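Local coordinates for uncharacterized protein (Pseudomonas aeruginosa, PDB 3LLB), which is the transporter-associated domain of a CorC-like protein that probably takes part in the transport of magnesium and cobalt ions, at residues Leu41-Ser44 / His48-Lys51; Asn53-Leu58 / Arg62-Asn67. All coordinates share one frame; numbering follows the deposited sequence.

Contact 1 (Leu41-Ser44 / His48-Lys51); sequences LVMS and HLPK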
loop_
_atom_site.group_PDB
_atom_site.type_symbol
_atom_site.label_atom_id
_atom_site.label_comp_id
_atom_site.label_asym_id
_atom_site.label_seq_id
_atom_site.Cartn_x
_atom_site.Cartn_y
_atom_site.Cartn_z
ATOM N N LEU A 41 -2.028 -1.179 -6.887
ATOM C CA LEU A 41 -3.238 -1.553 -6.177
ATOM C C LEU A 41 -3.906 -0.295 -5.634
ATOM O O LEU A 41 -5.113 -0.093 -5.821
ATOM C CB LEU A 41 -2.871 -2.484 -5.038
ATOM C CG LEU A 41 -3.929 -3.045 -4.084
ATOM C CD1 LEU A 41 -5.004 -3.850 -4.821
ATOM C CD2 LEU A 41 -3.162 -3.836 -3.042
ATOM N N VAL A 42 -3.131 0.537 -4.934
ATOM C CA VAL A 42 -3.659 1.756 -4.312
ATOM C C VAL A 42 -4.118 2.793 -5.360
ATOM O O VAL A 42 -5.195 3.384 -5.234
ATOM C CB VAL A 42 -2.622 2.323 -3.278
ATOM C CG1 VAL A 42 -2.854 3.734 -2.960
ATOM C CG2 VAL A 42 -2.591 1.464 -1.975
ATOM N N MET A 43 -3.316 3.003 -6.409
ATOM C CA MET A 43 -3.633 4.043 -7.420
ATOM C C MET A 43 -4.879 3.643 -8.152
ATOM O O MET A 43 -5.709 4.481 -8.508
ATOM C CB MET A 43 -2.441 4.367 -8.384
ATOM C CG MET A 43 -1.521 5.392 -7.841
ATOM S SD MET A 43 -0.101 5.777 -8.878
ATOM C CE MET A 43 -0.994 6.747 -10.035
ATOM N N SER A 44 -5.096 2.360 -8.348
ATOM C CA SER A 44 -6.328 1.935 -8.987
ATOM C C SER A 44 -7.541 2.202 -8.109
ATOM O O SER A 44 -8.552 2.656 -8.603
ATOM C CB SER A 44 -6.236 0.467 -9.292
ATOM O OG SER A 44 -6.629 -0.323 -8.176
ATOM N N HIS A 48 -6.821 8.137 -9.152
ATOM C CA HIS A 48 -6.057 9.376 -9.374
ATOM C C HIS A 48 -4.753 9.225 -8.619
ATOM O O HIS A 48 -4.635 8.303 -7.780
ATOM C CB HIS A 48 -6.808 10.676 -8.943
ATOM C CG HIS A 48 -7.257 10.674 -7.512
ATOM N ND1 HIS A 48 -6.486 11.155 -6.476
ATOM C CD2 HIS A 48 -8.401 10.233 -6.946
ATOM C CE1 HIS A 48 -7.132 11.009 -5.336
ATOM N NE2 HIS A 48 -8.291 10.449 -5.591
ATOM N N LEU A 49 -3.791 10.126 -8.868
ATOM C CA LEU A 49 -2.571 10.234 -8.060
ATOM C C LEU A 49 -2.898 10.918 -6.728
ATOM O O LEU A 49 -3.265 12.115 -6.695
ATOM C CB LEU A 49 -1.518 11.036 -8.828
ATOM C CG LEU A 49 -0.136 11.286 -8.153
ATOM C CD1 LEU A 49 0.620 9.981 -7.991
ATOM C CD2 LEU A 49 0.644 12.311 -8.955
ATOM N N PRO A 50 -2.823 10.165 -5.612
ATOM C CA PRO A 50 -3.184 10.766 -4.362
ATOM C C PRO A 50 -2.071 11.642 -3.813
ATOM O O PRO A 50 -0.880 11.527 -4.181
ATOM C CB PRO A 50 -3.425 9.553 -3.465
ATOM C CG PRO A 50 -2.440 8.570 -3.960
ATOM C CD PRO A 50 -2.447 8.763 -5.441
ATOM N N LYS A 51 -2.477 12.495 -2.885
ATOM C CA LYS A 51 -1.581 13.311 -2.097
ATOM C C LYS A 51 -1.426 12.667 -0.763
ATOM O O LYS A 51 -2.195 11.760 -0.399
ATOM C CB LYS A 51 -2.154 14.714 -1.926
ATOM C CG LYS A 51 -1.947 15.550 -3.156
ATOM C CD LYS A 51 -2.706 16.843 -3.100
ATOM C CE LYS A 51 -1.955 18.020 -3.862
ATOM N NZ LYS A 51 -0.756 17.604 -4.740
#
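Met43 and His48 bring the later part of helix 38-46 and the loop after it closest together, with 6.2 Å between Met43 CA and His48 CA, yet the two backbones share no hydrogen bond: Met43 O stays 3.9 Å from His48 N. The contact is therefore made by apolar side chains, and Met43 carries most of it. Its CB does not point straight at the loop, but the chain runs out from CB extended at chi2 and then turns at the sulfur (chi3 76°), which brings the terminal methyl alongside Leu49. Methyl meets methyl there, Met43 CE lying 4.2 Å from Leu49 CD1, with the two side chains side by side and pointing the same way. Lower on the methionine, CG rests against the proline ring, 4.2 Å from Pro50 CD. Leu49 and Pro50 thus receive different portions of one thioether chain: Leu49 meets its terminal methyl and Pro50 its CG. Pro50 directs its CB toward the helix, whereas the CB of His48 points away from it; His48 ND1 makes a long, weak hydrogen bond to Leu49 O, 3.4 Å away and almost straight. On the helix, Ser44 OG folds back to Leu41 O at 2.8 Å, one turn earlier, which ties this hydroxyl to its own helix instead of the loop. With only 171 Å² buried on both sides together, this is a light, partly solvent-facing apposition in which the loop after the helix folds back beside it. Beneath it lies the antiparallel sheet: Met43 and Pro50 both touch Val73 of strand 73-80, Pro50 also reaches Val65 of strand 61-68, and Val42 packs on Leu76, so helix and loop cover neighbouring parts of one sheet face.

Contact 2 (Asn53-Leu58 / Arg62-Asn67); sequences NEVVEL and RFRVLN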
loop_
_atom_site.group_PDB
_atom_site.type_symbol
_atom_site.label_atom_id
_atom_site.label_comp_id
_atom_site.label_asym_id
_atom_site.label_seq_id
_atom_site.Cartn_x
_atom_site.Cartn_y
_atom_site.Cartn_z
ATOM N N ASN A 53 -1.754 11.823 2.940
ATOM C CA ASN A 53 -2.847 11.682 3.904
ATOM C C ASN A 53 -4.178 11.236 3.298
ATOM O O ASN A 53 -5.139 11.082 4.006
ATOM C CB ASN A 53 -2.994 12.899 4.788
ATOM C CG ASN A 53 -1.860 13.058 5.727
ATOM O OD1 ASN A 53 -1.219 12.080 6.138
ATOM N ND2 ASN A 53 -1.582 14.288 6.078
ATOM N N GLU A 54 -4.243 11.050 1.985
ATOM C CA GLU A 54 -5.365 10.333 1.390
ATOM C C GLU A 54 -5.336 8.879 1.898
ATOM O O GLU A 54 -4.285 8.299 2.120
ATOM C CB GLU A 54 -5.304 10.389 -0.137
ATOM C CG GLU A 54 -5.497 11.809 -0.669
ATOM C CD GLU A 54 -5.846 11.901 -2.146
ATOM O OE1 GLU A 54 -6.743 11.162 -2.612
ATOM O OE2 GLU A 54 -5.271 12.785 -2.823
ATOM N N VAL A 55 -6.517 8.326 2.140
ATOM C CA VAL A 55 -6.665 6.993 2.683
ATOM C C VAL A 55 -7.625 6.149 1.828
ATOM O O VAL A 55 -8.643 6.656 1.320
ATOM C CB VAL A 55 -7.248 7.078 4.125
ATOM C CG1 VAL A 55 -7.602 5.715 4.646
ATOM C CG2 VAL A 55 -6.278 7.776 5.054
ATOM N N VAL A 56 -7.302 4.868 1.624
ATOM C CA VAL A 56 -8.245 3.908 1.045
ATOM C C VAL A 56 -8.218 2.628 1.887
ATOM O O VAL A 56 -7.173 2.223 2.398
ATOM C CB VAL A 56 -7.938 3.678 -0.441
ATOM C CG1 VAL A 56 -6.582 3.003 -0.696
ATOM C CG2 VAL A 56 -9.118 2.950 -1.097
ATOM N N GLU A 57 -9.378 2.017 2.052
ATOM C CA GLU A 57 -9.505 0.701 2.648
ATOM C C GLU A 57 -9.736 -0.342 1.573
ATOM O O GLU A 57 -10.596 -0.194 0.675
ATOM C CB GLU A 57 -10.605 0.698 3.686
ATOM C CG GLU A 57 -10.359 1.727 4.800
ATOM C CD GLU A 57 -11.381 1.649 5.936
ATOM O OE1 GLU A 57 -12.389 0.863 5.847
ATOM O OE2 GLU A 57 -11.148 2.382 6.935
ATOM N N LEU A 58 -8.894 -1.354 1.646
ATOM C CA LEU A 58 -8.904 -2.467 0.743
ATOM C C LEU A 58 -8.632 -3.757 1.530
ATOM O O LEU A 58 -7.654 -3.858 2.294
ATOM C CB LEU A 58 -7.845 -2.322 -0.309
ATOM C CG LEU A 58 -7.871 -1.142 -1.267
ATOM C CD1 LEU A 58 -6.454 -0.958 -1.811
ATOM C CD2 LEU A 58 -8.919 -1.391 -2.358
ATOM N N ARG A 62 -6.295 -0.700 5.966
ATOM C CA ARG A 62 -6.307 0.693 5.619
ATOM C C ARG A 62 -4.909 1.119 5.092
ATOM O O ARG A 62 -3.851 0.790 5.675
ATOM C CB ARG A 62 -6.760 1.547 6.813
ATOM C CG ARG A 62 -6.686 3.061 6.525
ATOM C CD ARG A 62 -7.152 4.024 7.663
ATOM N NE ARG A 62 -8.512 3.757 8.110
ATOM C CZ ARG A 62 -8.844 2.998 9.162
ATOM N NH1 ARG A 62 -7.901 2.426 9.931
ATOM N NH2 ARG A 62 -10.130 2.802 9.457
ATOM N N PHE A 63 -4.921 1.833 3.957
ATOM C CA PHE A 63 -3.730 2.355 3.319
ATOM C C PHE A 63 -3.790 3.878 3.308
ATOM O O PHE A 63 -4.626 4.447 2.638
ATOM C CB PHE A 63 -3.669 1.890 1.867
ATOM C CG PHE A 63 -3.471 0.375 1.675
ATOM C CD1 PHE A 63 -2.266 -0.121 1.249
ATOM C CD2 PHE A 63 -4.543 -0.533 1.811
ATOM C CE1 PHE A 63 -2.083 -1.492 1.038
ATOM C CE2 PHE A 63 -4.353 -1.855 1.572
ATOM C CZ PHE A 63 -3.106 -2.326 1.182
ATOM N N ARG A 64 -2.867 4.503 4.032
ATOM C CA ARG A 64 -2.774 5.969 4.115
ATOM C C ARG A 64 -1.511 6.406 3.387
ATOM O O ARG A 64 -0.394 5.844 3.634
ATOM C CB ARG A 64 -2.756 6.400 5.572
ATOM C CG ARG A 64 -2.441 7.860 5.804
ATOM C CD ARG A 64 -2.278 8.174 7.268
ATOM N NE ARG A 64 -1.448 9.374 7.399
ATOM C CZ ARG A 64 -0.476 9.565 8.300
ATOM N NH1 ARG A 64 -0.162 8.628 9.211
ATOM N NH2 ARG A 64 0.190 10.721 8.301
ATOM N N VAL A 65 -1.635 7.351 2.457
ATOM C CA VAL A 65 -0.489 7.854 1.719
ATOM C C VAL A 65 0.417 8.689 2.625
ATOM O O VAL A 65 0.006 9.729 3.151
ATOM C CB VAL A 65 -0.902 8.656 0.418
ATOM C CG1 VAL A 65 0.329 9.093 -0.320
ATOM C CG2 VAL A 65 -1.796 7.784 -0.441
ATOM N N LEU A 66 1.636 8.225 2.846
ATOM C CA LEU A 66 2.648 9.027 3.584
ATOM C C LEU A 66 3.512 9.875 2.696
ATOM O O LEU A 66 3.940 10.960 3.086
ATOM C CB LEU A 66 3.520 8.109 4.416
ATOM C CG LEU A 66 2.914 7.319 5.556
ATOM C CD1 LEU A 66 3.970 6.380 6.060
ATOM C CD2 LEU A 66 2.393 8.246 6.644
ATOM N N ASN A 67 3.779 9.394 1.488
ATOM C CA ASN A 67 4.655 10.091 0.545
ATOM C C ASN A 67 4.274 9.779 -0.876
ATOM O O ASN A 67 4.080 8.600 -1.269
ATOM C CB ASN A 67 6.146 9.706 0.791
ATOM C CG ASN A 67 7.084 10.493 -0.065
ATOM O OD1 ASN A 67 7.011 10.395 -1.301
ATOM N ND2 ASN A 67 7.979 11.308 0.564
#
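Arg62 lies against Glu57 in this antiparallel beta hairpin, a non-hydrogen-bonded pair whose side chains form a salt bridge, with Arg62 NH2 2.8 Å from Glu57 OE2. The hydrogen bond within it is weak, its N-H...O angle being only 117°; the carboxylate and guanidinium planes stand 70° apart. The aliphatic part of Arg62 is packed tightly on the next valine of that face, CG lying 3.4 Å from Val55 CG1. Phe63 pairs with Val56 through two backbone bonds, Phe63 N to Val56 O at 2.8 Å and Val56 N to Phe63 O at 2.9 Å; its side chain, on the other face, crosses that of Leu58 at about a right angle, with CE2 4.0 Å from Leu58 CB. Arg64 sits opposite Val55 and reaches out, extended from CG to NE, to grip Asn53 side-on: NE and NH2 both donate to the single oxygen Asn53 OD1, NH2 at 2.9 Å, and that oxygen lies in the guanidinium plane. Val65 carries the backbone pairing past the start of strand 55-58, giving N to Glu54 O and receiving Asn53 N on its own O at 2.7 Å. Leu66 lays CD2 over the centre of the Arg64 guanidinium, and with Asn67 forms a classic beta bulge opposite Leu75 of strand 73-80. On the Arg62-Arg64 side the charged ends pair with Glu57 and Asn53 while their aliphatic parts pack on Val55; Val56, Leu58 and Phe63 set apolar groups against helix 38-46 on the other side. Asn53 OD1 may also ease the closeness of Arg64 to Arg52, a like charge.

Contact 1 closes before contact 2 opens, and their centres lie 9 Å apart. Helix 38-46 and the loop after it run directly into strand 55-58, an edge strand within this chain of a five-stranded antiparallel sheet; from there the chain turns back into strand 61-68. The two contacts touch: Val42 CG2 comes 3.6 Å from Phe63 CD1, so the helix rests on the hairpin's apolar face, and Glu54 OE2 bonds back to Lys51 N where loop passes into strand. Together they pack helix 38-46 and its following loop against the edge of the sheet in the transporter-associated domain, a separate part from the CBS domains of the full-length protein.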